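Long-range contacts in short chain dehydrogenase (PDB 3G1T), which probably catalyses an NAD(P)(H)-dependent oxidation or reduction, as expected for a short-chain dehydrogenase of the Rossmann-fold class: residues 148-153 against 193-198; 18-23 against 42-47; 124-129 against 169-174. All coordinates share one frame; numbering follows the deposited sequence.

Contact 1. Residues 148-153 against 193-198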
# COMPACT_ATOMS: atom_id res chain seq x y z
N SER A 148 21.47 6.63 -4.86
CA SER A 148 20.28 7.30 -4.18
C SER A 148 19.00 6.92 -4.98
O SER A 148 18.93 7.14 -6.19
CB SER A 148 20.45 8.83 -4.17
OG SER A 148 19.30 9.46 -3.57
N LEU A 149 18.07 6.28 -4.30
CA LEU A 149 16.79 5.78 -4.91
C LEU A 149 15.68 6.63 -4.21
O LEU A 149 15.63 6.78 -2.96
CB LEU A 149 16.64 4.29 -4.53
CG LEU A 149 15.27 3.61 -4.81
CD1 LEU A 149 15.05 3.62 -6.32
CD2 LEU A 149 15.36 2.20 -4.35
N VAL A 150 14.87 7.28 -5.03
CA VAL A 150 13.91 8.22 -4.52
C VAL A 150 12.55 7.80 -5.05
O VAL A 150 12.41 7.57 -6.27
CB VAL A 150 14.24 9.68 -4.98
CG1 VAL A 150 13.05 10.63 -4.52
CG2 VAL A 150 15.63 10.10 -4.31
N PHE A 151 11.56 7.72 -4.15
CA PHE A 151 10.15 7.50 -4.55
C PHE A 151 9.35 8.77 -4.40
O PHE A 151 9.70 9.65 -3.63
CB PHE A 151 9.50 6.39 -3.71
CG PHE A 151 10.14 5.02 -3.89
CD1 PHE A 151 9.76 4.16 -4.93
CD2 PHE A 151 11.19 4.62 -3.01
CE1 PHE A 151 10.33 2.84 -5.10
CE2 PHE A 151 11.78 3.32 -3.19
CZ PHE A 151 11.39 2.45 -4.18
N THR A 152 8.24 8.86 -5.16
CA THR A 152 7.30 10.00 -5.03
C THR A 152 6.15 9.62 -4.10
O THR A 152 5.47 8.61 -4.30
CB THR A 152 6.79 10.39 -6.43
OG1 THR A 152 7.90 10.74 -7.25
CG2 THR A 152 5.83 11.63 -6.25
N SER A 153 6.01 10.41 -3.06
CA SER A 153 4.89 10.27 -2.10
C SER A 153 3.91 11.46 -2.21
O SER A 153 3.83 12.17 -3.27
CB SER A 153 5.41 10.13 -0.65
OG SER A 153 4.34 9.64 0.18
N ASN A 193 14.74 7.01 -0.14
CA ASN A 193 13.94 8.00 0.60
C ASN A 193 12.75 8.38 -0.25
O ASN A 193 12.71 7.97 -1.39
CB ASN A 193 14.74 9.28 0.78
CG ASN A 193 15.87 9.10 1.76
OD1 ASN A 193 15.64 9.04 2.97
ND2 ASN A 193 17.12 9.01 1.24
N CYS A 194 11.76 9.02 0.36
CA CYS A 194 10.65 9.59 -0.46
C CYS A 194 10.64 11.11 -0.53
O CYS A 194 11.10 11.79 0.42
CB CYS A 194 9.32 9.20 0.17
SG CYS A 194 8.83 7.46 -0.19
N ILE A 195 10.08 11.63 -1.63
CA ILE A 195 9.75 13.09 -1.75
C ILE A 195 8.24 13.30 -1.97
O ILE A 195 7.63 12.63 -2.85
CB ILE A 195 10.53 13.75 -2.93
CG1 ILE A 195 12.01 13.83 -2.63
CG2 ILE A 195 9.98 15.24 -3.23
CD1 ILE A 195 12.80 14.77 -3.56
N ASN A 196 7.66 14.19 -1.16
CA ASN A 196 6.27 14.70 -1.36
C ASN A 196 6.37 16.07 -2.03
O ASN A 196 6.72 17.04 -1.35
CB ASN A 196 5.56 14.81 -0.01
CG ASN A 196 4.23 15.59 -0.12
OD1 ASN A 196 3.63 15.62 -1.19
ND2 ASN A 196 3.82 16.28 0.96
N PRO A 197 6.03 16.17 -3.33
CA PRO A 197 6.25 17.49 -3.94
C PRO A 197 5.35 18.57 -3.33
O PRO A 197 5.68 19.74 -3.47
CB PRO A 197 5.93 17.30 -5.43
CG PRO A 197 5.20 16.07 -5.55
CD PRO A 197 5.46 15.22 -4.29
N GLY A 198 4.25 18.18 -2.66
CA GLY A 198 3.26 19.20 -2.19
C GLY A 198 2.50 19.67 -3.41
O GLY A 198 2.75 19.22 -4.57
O HOH W 1 17.40 8.56 -1.58
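Phe-151 is hydrogen-bonded through its backbone to two residues of the facing strand. Its N donates to Asn-193 O at 3.0 Å, while its O takes the N-H of Ile-195, with 2.8 Å from Phe-151 O to Ile-195 N and the donor almost in line with the carbonyl. Asn-193 N to Leu-149 O precedes this pair of bonds and Ser-153 N to Ile-195 O follows it. The Ser-153 bond is straight at the hydrogen (167°), yet it reaches Ile-195 O from 39° out of the carbonyl plane. Side chains alternate between the two faces of the sheet. On one, Val-150 CG1, anti to its backbone N (chi1 174°), lies 3.9 Å from Ile-195 CG1. On the other, Cys-194 SG sits 3.7 Å from Phe-151 CB, and Asn-193 O lies at the edge of the Phe-151 ring, near its plane. At the C-terminal end of the pairing, Thr-152 CG2 meets Pro-197 CD at 4.1 Å, the two side chains running roughly at right angles.

The strands are parallel neighbours joined through helix 165-185, a beta-alpha-beta unit of the Rossmann fold. That helix covers the Phe-151 and Cys-194 face with Thr-174, Met-178 and Leu-181; helix 224-231 covers the Val-150 and Ile-195 face.

Water 1 fixes the start of the pairing: it accepts from Asn-193 ND2 and donates to Ser-148 OG and to Leu-149 O, which therefore has two donors. Asn-193 OD1 is held by Met-241 N. Thr-152 OG1 is bonded to His-100 O, and Ser-153 OG to Glu-175. After the strand, Asn-196 OD1 accepts from Gly-198 N at 3.0 Å, an Asx turn, while Asn-196 ND2 bonds Asp-244.

Contact 2. Residues 18-23 against 42-47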
# COMPACT_ATOMS: atom_id res chain seq x y z
N LEU A 18 18.67 7.80 -13.55
CA LEU A 18 17.50 7.40 -14.29
C LEU A 18 16.26 8.20 -13.75
O LEU A 18 16.00 8.25 -12.52
CB LEU A 18 17.26 5.88 -14.15
CG LEU A 18 15.91 5.49 -14.80
CD1 LEU A 18 15.82 5.66 -16.38
CD2 LEU A 18 15.28 4.22 -14.41
N VAL A 19 15.48 8.83 -14.65
CA VAL A 19 14.33 9.65 -14.18
C VAL A 19 13.08 9.15 -14.85
O VAL A 19 13.01 9.18 -16.09
CB VAL A 19 14.55 11.19 -14.55
CG1 VAL A 19 13.30 11.99 -14.27
CG2 VAL A 19 15.77 11.79 -13.82
N THR A 20 12.12 8.60 -14.08
CA THR A 20 10.89 8.07 -14.67
C THR A 20 9.83 9.20 -14.76
O THR A 20 9.99 10.25 -14.16
CB THR A 20 10.30 6.81 -13.98
OG1 THR A 20 9.66 7.17 -12.74
CG2 THR A 20 11.36 5.68 -13.79
N GLY A 21 8.79 8.98 -15.55
CA GLY A 21 7.78 10.07 -15.75
C GLY A 21 8.44 11.30 -16.37
O GLY A 21 8.08 12.43 -16.04
N ALA A 22 9.45 11.10 -17.22
CA ALA A 22 10.29 12.24 -17.64
C ALA A 22 9.71 13.12 -18.74
O ALA A 22 10.35 14.09 -19.12
CB ALA A 22 11.70 11.80 -18.05
N SER A 23 8.52 12.76 -19.25
CA SER A 23 7.96 13.41 -20.41
C SER A 23 7.43 14.81 -20.15
O SER A 23 7.41 15.63 -21.06
CB SER A 23 6.78 12.58 -20.97
OG SER A 23 7.32 11.55 -21.75
N ILE A 42 19.17 9.61 -17.82
CA ILE A 42 18.50 8.59 -18.61
C ILE A 42 17.03 8.82 -18.32
O ILE A 42 16.55 8.87 -17.16
CB ILE A 42 18.89 7.17 -18.16
CG1 ILE A 42 20.41 6.96 -18.29
CG2 ILE A 42 18.31 6.15 -19.12
CD1 ILE A 42 20.81 5.72 -17.44
N LEU A 43 16.26 8.93 -19.42
CA LEU A 43 14.84 9.25 -19.33
C LEU A 43 14.02 8.00 -19.52
O LEU A 43 14.33 7.22 -20.40
CB LEU A 43 14.38 10.17 -20.47
CG LEU A 43 15.28 11.37 -20.73
CD1 LEU A 43 14.75 12.24 -21.89
CD2 LEU A 43 15.38 12.20 -19.53
N LEU A 44 12.98 7.82 -18.71
CA LEU A 44 12.00 6.79 -18.96
C LEU A 44 10.59 7.35 -18.96
O LEU A 44 10.19 8.19 -18.09
CB LEU A 44 12.13 5.65 -17.97
CG LEU A 44 11.40 4.32 -18.13
CD1 LEU A 44 12.29 3.34 -17.47
CD2 LEU A 44 10.00 4.38 -17.43
N GLY A 45 9.81 6.87 -19.92
CA GLY A 45 8.42 7.29 -20.05
C GLY A 45 7.61 6.43 -20.99
O GLY A 45 8.09 5.39 -21.46
N ARG A 46 6.34 6.84 -21.14
CA ARG A 46 5.31 6.15 -21.97
C ARG A 46 5.49 6.45 -23.46
O ARG A 46 5.70 5.53 -24.26
CB ARG A 46 3.93 6.63 -21.55
CG ARG A 46 3.12 5.69 -20.72
CD ARG A 46 2.32 6.52 -19.74
NE ARG A 46 1.54 5.70 -18.81
CZ ARG A 46 2.01 5.05 -17.73
NH1 ARG A 46 3.31 5.06 -17.39
NH2 ARG A 46 1.15 4.36 -16.98
N ASN A 47 5.46 7.74 -23.81
CA ASN A 47 5.57 8.16 -25.22
C ASN A 47 6.94 8.47 -25.84
O ASN A 47 7.58 9.45 -25.51
CB ASN A 47 4.65 9.32 -25.54
CG ASN A 47 4.49 9.50 -27.04
OD1 ASN A 47 3.75 8.75 -27.68
ND2 ASN A 47 5.26 10.43 -27.62
O HOH W 2 5.84 9.47 -22.02
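Leu-44 O accepts the N-H of Ala-22 in a nearly straight bond, 3.1 Å from Ala-22 N and 172° at the hydrogen. Positive phi at Gly-21 (61°) turns the chain just before it, so that Ala-22 N faces back to the strand. Upstream the backbones pair in the ordinary parallel way. Val-19 N donates to Ile-42 O at 2.7 Å, and Val-19 O accepts from Leu-44 N at 3.0 Å, with the donor tilted from the carbonyl plane. Both polar backbone atoms of Val-19 are thus satisfied by residues 42 and 44.

Thr-20 turns its polar groups to the loop after strand 97-99: its OG1 is bonded to Ala-102 N and its O to Asn-101 ND2. With OG1 between the backbone N and the carbonyl carbon (chi1 75°), the methyl CG2 is left to lie alongside Leu-44 CD2 at 4.1 Å, both side chains pointing the same way. Leu-18 CD1 comes in across Ile-42, 3.7 Å from Ile-42 CG2, and also touches Leu-44 CB. On the other face Ala-22 CB packs on Leu-43 CB at 4.0 Å, beside Leu-51 and Ala-55 of helix 48-62, which touch Leu-43. Further along, water 2 joins Ser-23 OG to Asn-47 N, the N-cap of that helix, though the modelled water to Asn-47 distance is too short to be trusted.

A first strand running into the TGxxxGxG loop that leads into helix 25-36, beside the second strand, is characteristic of the Rossmann beta-alpha-beta unit, and here is consistent with the dinucleotide-binding loop of short-chain dehydrogenases.

Contact 3. Residues 124-129 against 169-174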
# COMPACT_ATOMS: atom_id res chain seq x y z
N GLN A 124 -1.13 -1.02 -9.76
CA GLN A 124 -0.18 -1.63 -10.68
C GLN A 124 0.91 -0.64 -11.06
O GLN A 124 2.09 -1.03 -11.15
CB GLN A 124 -0.87 -2.15 -11.98
CG GLN A 124 0.05 -3.07 -12.84
CD GLN A 124 0.43 -4.32 -12.05
OE1 GLN A 124 -0.32 -4.74 -11.20
NE2 GLN A 124 1.54 -5.00 -12.43
N VAL A 125 0.54 0.63 -11.31
CA VAL A 125 1.57 1.59 -11.73
C VAL A 125 2.38 2.00 -10.48
O VAL A 125 3.64 1.99 -10.51
CB VAL A 125 0.95 2.87 -12.41
CG1 VAL A 125 1.99 4.04 -12.60
CG2 VAL A 125 0.33 2.46 -13.74
N ASN A 126 1.66 2.43 -9.43
CA ASN A 126 2.30 3.18 -8.36
C ASN A 126 3.04 2.21 -7.43
O ASN A 126 4.07 2.58 -6.83
CB ASN A 126 1.30 4.01 -7.53
CG ASN A 126 0.65 5.14 -8.36
OD1 ASN A 126 0.94 5.21 -9.58
ND2 ASN A 126 -0.21 5.98 -7.75
N VAL A 127 2.54 0.99 -7.34
CA VAL A 127 3.20 0.05 -6.45
C VAL A 127 3.91 -1.11 -7.17
O VAL A 127 5.14 -1.32 -7.04
CB VAL A 127 2.24 -0.54 -5.39
CG1 VAL A 127 3.02 -1.40 -4.34
CG2 VAL A 127 1.53 0.56 -4.64
N ASN A 128 3.17 -1.90 -7.92
CA ASN A 128 3.82 -3.16 -8.39
C ASN A 128 4.84 -2.97 -9.49
O ASN A 128 5.89 -3.64 -9.52
CB ASN A 128 2.77 -4.18 -8.87
CG ASN A 128 1.74 -4.50 -7.80
OD1 ASN A 128 2.01 -4.44 -6.63
ND2 ASN A 128 0.48 -4.77 -8.23
N ALA A 129 4.55 -2.10 -10.47
CA ALA A 129 5.52 -1.86 -11.51
C ALA A 129 6.70 -1.01 -11.02
O ALA A 129 7.81 -1.16 -11.47
CB ALA A 129 4.84 -1.14 -12.64
N THR A 169 -3.97 5.06 -0.79
CA THR A 169 -3.61 3.65 -0.50
C THR A 169 -2.25 3.37 -1.12
O THR A 169 -1.36 2.77 -0.45
CB THR A 169 -4.70 2.67 -0.96
OG1 THR A 169 -5.95 3.06 -0.34
CG2 THR A 169 -4.40 1.17 -0.49
N SER A 170 -2.09 3.72 -2.39
CA SER A 170 -0.81 3.41 -3.12
C SER A 170 0.38 4.23 -2.62
O SER A 170 1.53 3.77 -2.73
CB SER A 170 -0.95 3.68 -4.63
OG SER A 170 -0.88 5.09 -4.91
N LYS A 171 0.14 5.46 -2.10
CA LYS A 171 1.22 6.24 -1.54
C LYS A 171 1.60 5.77 -0.09
O LYS A 171 2.78 5.81 0.27
CB LYS A 171 0.92 7.76 -1.66
CG LYS A 171 0.79 8.20 -3.16
CD LYS A 171 2.06 7.92 -3.98
CE LYS A 171 2.12 8.53 -5.41
NZ LYS A 171 3.45 8.13 -6.05
N PHE A 172 0.63 5.31 0.69
CA PHE A 172 0.99 4.60 1.94
C PHE A 172 1.85 3.40 1.55
O PHE A 172 2.93 3.15 2.18
CB PHE A 172 -0.30 4.14 2.64
CG PHE A 172 -0.76 5.07 3.72
CD1 PHE A 172 -1.47 6.25 3.37
CD2 PHE A 172 -0.42 4.84 5.03
CE1 PHE A 172 -1.90 7.13 4.36
CE2 PHE A 172 -0.86 5.69 6.11
CZ PHE A 172 -1.62 6.89 5.72
N ALA A 173 1.46 2.64 0.52
CA ALA A 173 2.26 1.44 0.12
C ALA A 173 3.67 1.85 -0.31
O ALA A 173 4.70 1.14 -0.08
CB ALA A 173 1.58 0.69 -1.06
N THR A 174 3.75 3.02 -0.98
CA THR A 174 5.04 3.50 -1.42
C THR A 174 5.95 3.85 -0.20
O THR A 174 7.19 3.50 -0.22
CB THR A 174 4.86 4.81 -2.28
OG1 THR A 174 4.09 4.47 -3.44
CG2 THR A 174 6.25 5.31 -2.72
O HOH W 3 4.76 5.02 -6.08
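Asn-126 and Ser-170 face each other between the helical segments 124-129 and 169-174, whose axes come within 8.9 Å at 24°. Asn-126 ND2 donates to Ser-170 OG at 3.1 Å, the hydroxyl lying close to the amide plane. Leu-104 N holds OD1 on the other branch, so the amide is fixed in rotation, while Ser-170 OG also bonds Tyr-167 O. Beside it, with Val-127 CG1 anti to the backbone N (chi1 -173°), Val-127 CG2 is anti to the carbonyl carbon and rests on Ala-173 CB at 3.6 Å.

A wider pi-type turn, with Ala-129 N bonded to Gln-124 O, runs past Asn-126, and water 3 donates to Asn-126 O (2.6 Å) and to Thr-174 OG1. Thr-174 OG1 in turn donates to Ser-170 O at 2.7 Å. Lys-171 NZ reaches the same water weakly and bonds Thr-152 O. Asn-126 O, water 3 and Lys-171, with Tyr-167 and Lys-171 in Tyr-x-x-x-Lys spacing, resemble the active-site tetrad and water relay of short-chain dehydrogenases.

Helices 116-142 and 165-185 thus lie side by side near strand 147-152, and the second subunit packs against them, its Thr-169 on Val-127 and its Phe-172 on Phe-172.

In the fold
From the N terminus, contact 2 closes first, bringing strand 40-45 back beside strand 16-19 around helix 25-36. It is complete before the other two begin. Contacts 3 and 1 then cross, their segments alternating: 124-129, 148-153, 169-174, 193-198. Contact 3 closes the loop from helix 116-142 through strand 147-152 to helix 165-185, and contact 1 the one from strand 147-152 through helix 165-185 to strand 190-196. The two touch where Lys-171 and Thr-174 meet residues 151-153. Contacts 1 and 2 do not touch, but sit in the same parallel sheet, their centres about 16 Å apart; Arg-46 against Val-125 links contact 2 to contact 3.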